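Local coordinates for glycoside hydrolase, GH17 family (Formosa sp. Hel1_33_131, PDB 6FCG), which probably hydrolyses internal β-1,3-glucosidic linkages of the algal storage glucan laminarin, as an endo-acting laminarinase of glycoside hydrolase family 17, at residues I83-Y89 against E114-G120; G120-D124 against N143-I147; L192-K196 against E233-Y237. The contacts are given in a common frame with arbitrary orientation. Residues are numbered along the deposited sequence.

The three contacts step outward through a TIM barrel, their centres about 11, 18 and 22 Å from the centre of the chain. Contact 1 is a core pairing of two neighbouring barrel strands, held by backbone hydrogen bonds and apolar side chains. Contact 2 continues along the second strand, shares G120, and ties the exit of that strand to the helix that follows in the chain; it is buried too, but here side chains bind backbone. Contact 3, partly buried, joins two helix ends through amide and charged groups. The contacts also touch: Y89 O lies 3.6 Å from W122 CE3, M118 CE 3.7 Å from Y237 OH, and I147 CG2 4.0 Å from L192 CD2.

Contact 1 of 3, residues I83-Y89 against E114-G120; sequences IRILRTY and EMYMMVG
Strands 83-87 and 116-120 run side by side, parallel at 14° with axes 4.5 Å apart, and I85, L86 and R87 are in register with Y116, M117 and M118. Both are extended, though R84 is not (phi/psi -123/-9). Start at E114: OE2 takes a 2.8 Å bond from Y116 OH, while OE1 makes a long salt bridge, 4.0 Å, to R84 NE; R84 NH1 turns instead to H79 and I83. M115 curls back (chi1 t, chi2 p), bringing SD 4.0 Å from L86 CD2. Y116 N donates to R84 O (2.8 Å) and Y116 O accepts from L86 N (2.8 Å). M117 points to the opposite face, CE 3.8 Å from L86 CD1. M118 N reaches L86 O at 2.7 Å; M118 O receives a weak bond from T88 N, 3.1 Å, and its extended side chain sets SD 3.5 Å from R87 CG. At G120 a CB would fall 2.2 Å from T88 O. This is the right-handed beta-alpha-beta unit of a TIM barrel: M115 and M117 pack under the connecting helix 95-109, R87 and M118 face the barrel interior, where R87 meets E305 and N168, and strands 50-53 and 161-168 flank the pair.

Contact 2 of 3, residues G120-D124 against N143-I147; sequences GAWID and NASEI
Residues 120-124 run extended out of strand 116-121, first as strand (G120, A121) and then as loop, past the opening turn of helix 143-156. I123 lies nearest N143 (CA to CA 5.7 Å) and A121 nearest I147 (6.0 Å). Residues i, i+3 and i+4 of the helix, N143, E146 and I147, do the meeting; I147 N bonds to N143 O at 2.9 Å, closing the turn.

Three direct hydrogen bonds link side chains of the helix to loop backbone. N143, chi1 m, grips D124 at two points: OD1 accepts from D124 N at 3.0 Å and ND2 donates to D124 O at 2.9 Å, so its amide group pairs with the loop much as a strand neighbour would. E146, chi1 t and chi2 p, brings OE1 3.0 Å from W122 N; the same oxygen also takes V91 N, and OE2 is salt-bridged to R149. A water adds an indirect link, 2.8 Å from W122 O and 2.9 Å from N143 OD1. Within the loop, W122 NE1 donates to D124 OD1 (2.7 Å), an oxygen that W129 shares.

Apolar contact is slighter: I147 CD1 lies 3.9 Å from A121 CB and 4.4 Å from I123 CD1.

Here a beta-alpha loop leaves the C-terminal end of a barrel strand, the side on which TIM barrels carry their active sites. A121 is still paired with strand 161-168; once strand gives way to loop, side chains of the helix satisfy W122 N and both polar backbone atoms of D124, so the chemistry fixes the course of an irregular, buried loop.

Contact 3 of 3, residues L192-K196 against E233-Y237; sequences LQALK and EAVDY
This side-chain polar contact at a helix C-terminus, burying 144 Å², joins the last turns of helix 182-197 to the end of helix 226-234, where the chain turns into strand 238-241. The nearest CA atoms, of Q193 and A234, are 7.7 Å apart, so side chains bridge the gap. The backbone is helical through A234; V235 breaks away (phi/psi -72/155), after which the carboxylate end of D236, whose CA-to-CB bond points sideways, comes close to helix 182-197. Q193, with chi1 and chi2 both m, sends NE2 to two acceptors: A234 O, on the last helical residue, at 2.9 Å and D236 OD2 at 3.1 Å. One turn on, K196 NZ lies 3.1 Å from the same D236 OD2 in a salt bridge and is weakly bonded, 3.0 Å, to Q193 OE1. A water accepts from K196 NZ at 2.9 Å and donates to D236 OD1 at 2.8 Å. Both charges reach further, K196 NZ to L205 O just before strand 206-212 and D236 OD2 to I207 N within it. Thus the contact lies at the N-terminal end of the barrel strands: A234 rests on L186 and V189 of helix 182-197, while L192 packs between I207 and helix 143-156.

Contact 1 of 3, residues I83-Y89 against E114-G120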
loop_
_atom_site.group_PDB
_atom_site.type_symbol
_atom_site.label_atom_id
_atom_site.label_comp_id
_atom_site.label_asym_id
_atom_site.label_seq_id
_atom_site.Cartn_x
_atom_site.Cartn_y
_atom_site.Cartn_z
ATOM N N ILE A 83 8.268 -46.005 -8.482
ATOM C CA ILE A 83 7.231 -45.506 -9.390
ATOM C C ILE A 83 7.073 -46.567 -10.470
ATOM O O ILE A 83 8.065 -47.004 -11.061
ATOM C CB ILE A 83 7.617 -44.153 -10.044
ATOM C CG1 ILE A 83 7.992 -43.074 -9.003
ATOM C CG2 ILE A 83 6.534 -43.678 -10.985
ATOM C CD1 ILE A 83 6.886 -42.525 -8.159
ATOM N N ARG A 84 5.835 -46.972 -10.735
ATOM C CA ARG A 84 5.536 -47.936 -11.803
ATOM C C ARG A 84 4.558 -47.471 -12.852
ATOM O O ARG A 84 4.344 -48.165 -13.849
ATOM C CB ARG A 84 5.014 -49.244 -11.189
ATOM C CG ARG A 84 6.002 -49.985 -10.287
ATOM C CD ARG A 84 7.199 -50.510 -11.082
ATOM N NE ARG A 84 8.181 -51.163 -10.227
ATOM C CZ ARG A 84 9.246 -50.584 -9.682
ATOM N NH1 ARG A 84 9.532 -49.293 -9.881
ATOM N NH2 ARG A 84 10.044 -51.320 -8.920
ATOM N N ILE A 85 3.910 -46.335 -12.645
ATOM C CA ILE A 85 3.041 -45.797 -13.695
ATOM C C ILE A 85 3.189 -44.293 -13.775
ATOM O O ILE A 85 3.271 -43.605 -12.754
ATOM C CB ILE A 85 1.569 -46.269 -13.541
ATOM C CG1 ILE A 85 0.715 -45.682 -14.640
ATOM C CG2 ILE A 85 1.006 -45.916 -12.167
ATOM C CD1 ILE A 85 -0.579 -46.428 -14.847
ATOM N N LEU A 86 3.308 -43.788 -14.997
ATOM C CA LEU A 86 3.372 -42.355 -15.184
ATOM C C LEU A 86 2.282 -41.833 -16.096
ATOM O O LEU A 86 1.616 -42.581 -16.793
ATOM C CB LEU A 86 4.788 -41.851 -15.506
ATOM C CG LEU A 86 5.582 -42.579 -16.531
ATOM C CD1 LEU A 86 5.346 -41.996 -17.901
ATOM C CD2 LEU A 86 7.055 -42.460 -16.252
ATOM N N ARG A 87 2.094 -40.522 -16.006
ATOM C CA ARG A 87 1.078 -39.771 -16.701
ATOM C C ARG A 87 1.682 -38.713 -17.593
ATOM O O ARG A 87 2.655 -38.056 -17.238
ATOM C CB ARG A 87 0.280 -39.025 -15.666
ATOM C CG ARG A 87 -1.043 -38.602 -16.167
ATOM C CD ARG A 87 -1.725 -37.637 -15.234
ATOM N NE ARG A 87 -2.658 -36.920 -16.078
ATOM C CZ ARG A 87 -3.188 -35.742 -15.816
ATOM N NH1 ARG A 87 -2.955 -35.115 -14.658
ATOM N NH2 ARG A 87 -3.981 -35.205 -16.743
ATOM N N THR A 88 1.016 -38.482 -18.697
ATOM C CA THR A 88 1.487 -37.640 -19.784
ATOM C C THR A 88 0.333 -36.761 -20.284
ATOM O O THR A 88 -0.849 -37.058 -19.993
ATOM C CB THR A 88 2.071 -38.590 -20.856
ATOM O OG1 THR A 88 3.500 -38.424 -20.897
ATOM C CG2 THR A 88 1.439 -38.401 -22.239
ATOM N N TYR A 89 0.640 -35.682 -21.000
ATOM C CA TYR A 89 -0.396 -34.625 -21.235
ATOM C C TYR A 89 -0.873 -34.417 -22.678
ATOM O O TYR A 89 -2.053 -34.125 -22.910
ATOM C CB TYR A 89 0.062 -33.296 -20.619
ATOM C CG TYR A 89 0.028 -33.358 -19.119
ATOM C CD1 TYR A 89 1.108 -33.865 -18.408
ATOM C CD2 TYR A 89 -1.101 -32.949 -18.405
ATOM C CE1 TYR A 89 1.061 -33.983 -17.024
ATOM C CE2 TYR A 89 -1.147 -33.032 -17.024
ATOM C CZ TYR A 89 -0.070 -33.555 -16.330
ATOM O OH TYR A 89 -0.089 -33.637 -14.961
ATOM N N GLU A 114 9.863 -52.439 -15.391
ATOM C CA GLU A 114 8.410 -52.371 -15.465
ATOM C C GLU A 114 8.016 -50.886 -15.298
ATOM O O GLU A 114 8.380 -50.252 -14.311
ATOM C CB GLU A 114 7.850 -53.237 -14.346
ATOM C CG GLU A 114 6.385 -53.615 -14.442
ATOM C CD GLU A 114 5.854 -54.340 -13.189
ATOM O OE1 GLU A 114 6.473 -54.258 -12.082
ATOM O OE2 GLU A 114 4.794 -55.015 -13.304
ATOM N N MET A 115 7.403 -50.295 -16.323
ATOM C CA MET A 115 6.866 -48.937 -16.233
ATOM C C MET A 115 5.647 -48.888 -17.116
ATOM O O MET A 115 5.719 -49.296 -18.274
ATOM C CB MET A 115 7.883 -47.873 -16.686
ATOM C CG MET A 115 7.461 -46.437 -16.374
ATOM S SD MET A 115 7.415 -46.046 -14.613
ATOM C CE MET A 115 9.162 -46.018 -14.233
ATOM N N TYR A 116 4.545 -48.377 -16.584
ATOM C CA TYR A 116 3.300 -48.221 -17.336
ATOM C C TYR A 116 2.955 -46.770 -17.546
ATOM O O TYR A 116 3.515 -45.885 -16.896
ATOM C CB TYR A 116 2.187 -48.903 -16.595
ATOM C CG TYR A 116 2.503 -50.349 -16.368
ATOM C CD1 TYR A 116 2.443 -51.264 -17.410
ATOM C CD2 TYR A 116 2.907 -50.797 -15.123
ATOM C CE1 TYR A 116 2.750 -52.589 -17.208
ATOM C CE2 TYR A 116 3.206 -52.129 -14.907
ATOM C CZ TYR A 116 3.115 -53.025 -15.945
ATOM O OH TYR A 116 3.439 -54.338 -15.715
ATOM N N MET A 117 2.063 -46.518 -18.492
ATOM C CA MET A 117 1.713 -45.153 -18.882
ATOM C C MET A 117 0.220 -44.885 -19.005
ATOM O O MET A 117 -0.516 -45.674 -19.582
ATOM C CB MET A 117 2.381 -44.787 -20.192
ATOM C CG MET A 117 2.237 -43.306 -20.549
ATOM S SD MET A 117 3.304 -42.660 -21.888
ATOM C CE MET A 117 4.881 -43.362 -21.453
ATOM N N MET A 118 -0.199 -43.752 -18.430
ATOM C CA MET A 118 -1.504 -43.102 -18.657
ATOM C C MET A 118 -1.262 -42.030 -19.698
ATOM O O MET A 118 -0.585 -41.060 -19.406
ATOM C CB MET A 118 -1.994 -42.487 -17.355
ATOM C CG MET A 118 -3.305 -41.711 -17.432
ATOM S SD MET A 118 -3.698 -40.902 -15.853
ATOM C CE MET A 118 -5.085 -39.915 -16.378
ATOM N N VAL A 119 -1.749 -42.231 -20.929
ATOM C CA VAL A 119 -1.467 -41.312 -22.041
ATOM C C VAL A 119 -2.556 -40.280 -22.157
ATOM O O VAL A 119 -3.723 -40.604 -22.284
ATOM C CB VAL A 119 -1.334 -42.023 -23.377
ATOM C CG1 VAL A 119 -1.246 -41.026 -24.522
ATOM C CG2 VAL A 119 -0.100 -42.881 -23.387
ATOM N N GLY A 120 -2.146 -39.019 -22.128
ATOM C CA GLY A 120 -3.040 -37.882 -22.269
ATOM C C GLY A 120 -3.166 -37.451 -23.705
ATOM O O GLY A 120 -2.169 -37.209 -24.396
#

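Contact 2 of 3, residues G120-D124 against N143-I147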
loop_
_atom_site.group_PDB
_atom_site.type_symbol
_atom_site.label_atom_id
_atom_site.label_comp_id
_atom_site.label_asym_id
_atom_site.label_seq_id
_atom_site.Cartn_x
_atom_site.Cartn_y
_atom_site.Cartn_z
ATOM N N GLY A 120 -2.146 -39.019 -22.128
ATOM C CA GLY A 120 -3.040 -37.882 -22.269
ATOM C C GLY A 120 -3.166 -37.451 -23.705
ATOM O O GLY A 120 -2.169 -37.209 -24.396
ATOM N N ALA A 121 -4.415 -37.399 -24.151
ATOM C CA ALA A 121 -4.775 -36.814 -25.431
ATOM C C ALA A 121 -5.306 -35.433 -25.076
ATOM O O ALA A 121 -6.287 -35.325 -24.315
ATOM C CB ALA A 121 -5.847 -37.645 -26.110
ATOM N N TRP A 122 -4.649 -34.393 -25.581
ATOM C CA TRP A 122 -5.063 -33.034 -25.272
ATOM C C TRP A 122 -6.267 -32.622 -26.125
ATOM O O TRP A 122 -6.271 -32.817 -27.342
ATOM C CB TRP A 122 -3.934 -32.044 -25.481
ATOM C CG TRP A 122 -4.282 -30.697 -24.930
ATOM C CD1 TRP A 122 -5.022 -29.719 -25.549
ATOM C CD2 TRP A 122 -3.948 -30.189 -23.646
ATOM N NE1 TRP A 122 -5.161 -28.642 -24.713
ATOM C CE2 TRP A 122 -4.505 -28.897 -23.545
ATOM C CE3 TRP A 122 -3.230 -30.689 -22.576
ATOM C CZ2 TRP A 122 -4.357 -28.103 -22.408
ATOM C CZ3 TRP A 122 -3.087 -29.900 -21.437
ATOM C CH2 TRP A 122 -3.637 -28.619 -21.363
ATOM N N ILE A 123 -7.252 -32.010 -25.463
ATOM C CA ILE A 123 -8.474 -31.540 -26.087
ATOM C C ILE A 123 -8.577 -30.023 -25.983
ATOM O O ILE A 123 -8.440 -29.446 -24.895
ATOM C CB ILE A 123 -9.670 -32.181 -25.375
ATOM C CG1 ILE A 123 -9.642 -33.697 -25.572
ATOM C CG2 ILE A 123 -10.982 -31.607 -25.862
ATOM C CD1 ILE A 123 -9.849 -34.195 -26.999
ATOM N N ASP A 124 -8.862 -29.394 -27.116
ATOM C CA ASP A 124 -9.045 -27.946 -27.222
ATOM C C ASP A 124 -10.432 -27.588 -27.723
ATOM O O ASP A 124 -11.047 -28.353 -28.460
ATOM C CB ASP A 124 -8.058 -27.392 -28.233
ATOM C CG ASP A 124 -6.643 -27.275 -27.691
ATOM O OD1 ASP A 124 -6.461 -27.045 -26.478
ATOM O OD2 ASP A 124 -5.696 -27.351 -28.519
ATOM N N ASN A 143 -8.634 -31.936 -32.617
ATOM C CA ASN A 143 -8.838 -32.989 -31.623
ATOM C C ASN A 143 -8.811 -34.390 -32.281
ATOM O O ASN A 143 -8.187 -35.308 -31.752
ATOM C CB ASN A 143 -10.126 -32.764 -30.829
ATOM C CG ASN A 143 -10.063 -31.538 -29.949
ATOM O OD1 ASN A 143 -8.990 -31.004 -29.661
ATOM N ND2 ASN A 143 -11.214 -31.085 -29.501
ATOM N N ALA A 144 -9.417 -34.524 -33.463
ATOM C CA ALA A 144 -9.517 -35.824 -34.145
ATOM C C ALA A 144 -8.151 -36.490 -34.328
ATOM O O ALA A 144 -7.962 -37.631 -33.910
ATOM C CB ALA A 144 -10.235 -35.676 -35.471
ATOM N N SER A 145 -7.183 -35.755 -34.865
ATOM C CA SER A 145 -5.880 -36.347 -35.107
ATOM C C SER A 145 -5.089 -36.615 -33.803
ATOM O O SER A 145 -4.285 -37.566 -33.748
ATOM C CB SER A 145 -5.073 -35.507 -36.070
ATOM O OG SER A 145 -4.818 -34.261 -35.496
ATOM N N GLU A 146 -5.301 -35.796 -32.771
ATOM C CA GLU A 146 -4.715 -36.054 -31.461
ATOM C C GLU A 146 -5.261 -37.381 -30.903
ATOM O O GLU A 146 -4.510 -38.211 -30.392
ATOM C CB GLU A 146 -4.983 -34.884 -30.523
ATOM C CG GLU A 146 -4.554 -35.011 -29.048
ATOM C CD GLU A 146 -3.099 -34.650 -28.749
ATOM O OE1 GLU A 146 -2.495 -34.883 -27.636
ATOM O OE2 GLU A 146 -2.534 -34.099 -29.680
ATOM N N ILE A 147 -6.559 -37.598 -31.010
ATOM C CA ILE A 147 -7.126 -38.875 -30.588
ATOM C C ILE A 147 -6.525 -40.023 -31.448
ATOM O O ILE A 147 -6.135 -41.060 -30.893
ATOM C CB ILE A 147 -8.675 -38.856 -30.642
ATOM C CG1 ILE A 147 -9.241 -37.910 -29.564
ATOM C CG2 ILE A 147 -9.249 -40.268 -30.501
ATOM C CD1 ILE A 147 -9.082 -38.355 -28.125
HETATM O O HOH W 1 -6.120 -31.192 -29.634
#

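Contact 3 of 3, residues L192-K196 against E233-Y237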
loop_
_atom_site.group_PDB
_atom_site.type_symbol
_atom_site.label_atom_id
_atom_site.label_comp_id
_atom_site.label_asym_id
_atom_site.label_seq_id
_atom_site.Cartn_x
_atom_site.Cartn_y
_atom_site.Cartn_z
ATOM N N LEU A 192 -13.481 -43.891 -28.332
ATOM C CA LEU A 192 -12.492 -44.835 -27.815
ATOM C C LEU A 192 -13.122 -46.119 -27.260
ATOM O O LEU A 192 -12.593 -47.204 -27.491
ATOM C CB LEU A 192 -11.601 -44.168 -26.753
ATOM C CG LEU A 192 -10.632 -43.067 -27.221
ATOM C CD1 LEU A 192 -9.912 -42.469 -26.031
ATOM C CD2 LEU A 192 -9.604 -43.567 -28.210
ATOM N N GLN A 193 -14.243 -46.004 -26.551
ATOM C CA GLN A 193 -14.980 -47.194 -26.089
ATOM C C GLN A 193 -15.515 -48.052 -27.251
ATOM O O GLN A 193 -15.545 -49.279 -27.141
ATOM C CB GLN A 193 -16.150 -46.816 -25.175
ATOM C CG GLN A 193 -15.808 -46.138 -23.847
ATOM C CD GLN A 193 -14.928 -46.959 -22.925
ATOM O OE1 GLN A 193 -14.446 -48.016 -23.307
ATOM N NE2 GLN A 193 -14.757 -46.503 -21.693
ATOM N N ALA A 194 -15.902 -47.397 -28.350
ATOM C CA ALA A 194 -16.345 -48.070 -29.585
ATOM C C ALA A 194 -15.197 -48.801 -30.298
ATOM O O ALA A 194 -15.384 -49.935 -30.747
ATOM C CB ALA A 194 -17.010 -47.086 -30.545
ATOM N N LEU A 195 -14.023 -48.169 -30.397
ATOM C CA LEU A 195 -12.821 -48.866 -30.888
ATOM C C LEU A 195 -12.463 -50.101 -30.060
ATOM O O LEU A 195 -11.978 -51.078 -30.616
ATOM C CB LEU A 195 -11.613 -47.951 -30.937
ATOM C CG LEU A 195 -11.600 -46.816 -31.965
ATOM C CD1 LEU A 195 -10.284 -46.031 -31.787
ATOM C CD2 LEU A 195 -11.768 -47.280 -33.414
ATOM N N LYS A 196 -12.677 -50.061 -28.745
ATOM C CA LYS A 196 -12.432 -51.249 -27.919
ATOM C C LYS A 196 -13.432 -52.371 -28.215
ATOM O O LYS A 196 -13.059 -53.541 -28.365
ATOM C CB LYS A 196 -12.493 -50.930 -26.436
ATOM C CG LYS A 196 -11.440 -49.946 -25.945
ATOM C CD LYS A 196 -11.259 -49.915 -24.417
ATOM C CE LYS A 196 -12.515 -50.258 -23.626
ATOM N NZ LYS A 196 -12.429 -49.885 -22.195
ATOM N N GLU A 233 -20.996 -42.137 -16.976
ATOM C CA GLU A 233 -21.341 -43.504 -17.436
ATOM C C GLU A 233 -20.327 -44.076 -18.403
ATOM O O GLU A 233 -20.018 -45.233 -18.315
ATOM C CB GLU A 233 -22.743 -43.604 -18.135
ATOM C CG GLU A 233 -23.988 -43.666 -17.165
ATOM C CD GLU A 233 -24.127 -44.934 -16.306
ATOM O OE1 GLU A 233 -23.185 -45.717 -16.124
ATOM O OE2 GLU A 233 -25.208 -45.116 -15.707
ATOM N N ALA A 234 -19.838 -43.277 -19.341
ATOM C CA ALA A 234 -18.993 -43.787 -20.424
ATOM C C ALA A 234 -17.571 -44.125 -20.008
ATOM O O ALA A 234 -17.006 -45.076 -20.540
ATOM C CB ALA A 234 -18.964 -42.802 -21.581
ATOM N N VAL A 235 -16.985 -43.373 -19.075
ATOM C CA VAL A 235 -15.579 -43.618 -18.660
ATOM C C VAL A 235 -15.428 -44.895 -17.842
ATOM O O VAL A 235 -16.387 -45.357 -17.236
ATOM C CB VAL A 235 -14.950 -42.440 -17.851
ATOM C CG1 VAL A 235 -14.867 -41.200 -18.710
ATOM C CG2 VAL A 235 -15.682 -42.153 -16.552
ATOM N N ASP A 236 -14.239 -45.477 -17.846
ATOM C CA ASP A 236 -13.974 -46.645 -16.988
ATOM C C ASP A 236 -13.722 -46.206 -15.558
ATOM O O ASP A 236 -14.073 -46.930 -14.623
ATOM C CB ASP A 236 -12.820 -47.473 -17.527
ATOM C CG ASP A 236 -13.160 -48.144 -18.850
ATOM O OD1 ASP A 236 -13.973 -49.079 -18.842
ATOM O OD2 ASP A 236 -12.594 -47.755 -19.915
ATOM N N TYR A 237 -13.131 -45.015 -15.377
ATOM C CA TYR A 237 -12.987 -44.396 -14.054
ATOM C C TYR A 237 -12.902 -42.872 -14.161
ATOM O O TYR A 237 -12.785 -42.342 -15.260
ATOM C CB TYR A 237 -11.747 -44.956 -13.344
ATOM C CG TYR A 237 -10.397 -44.385 -13.796
ATOM C CD1 TYR A 237 -9.760 -44.861 -14.921
ATOM C CD2 TYR A 237 -9.752 -43.393 -13.057
ATOM C CE1 TYR A 237 -8.519 -44.361 -15.307
ATOM C CE2 TYR A 237 -8.521 -42.892 -13.431
ATOM C CZ TYR A 237 -7.909 -43.367 -14.562
ATOM O OH TYR A 237 -6.669 -42.883 -14.949
HETATM O O HOH W 2 -14.873 -50.657 -20.908
#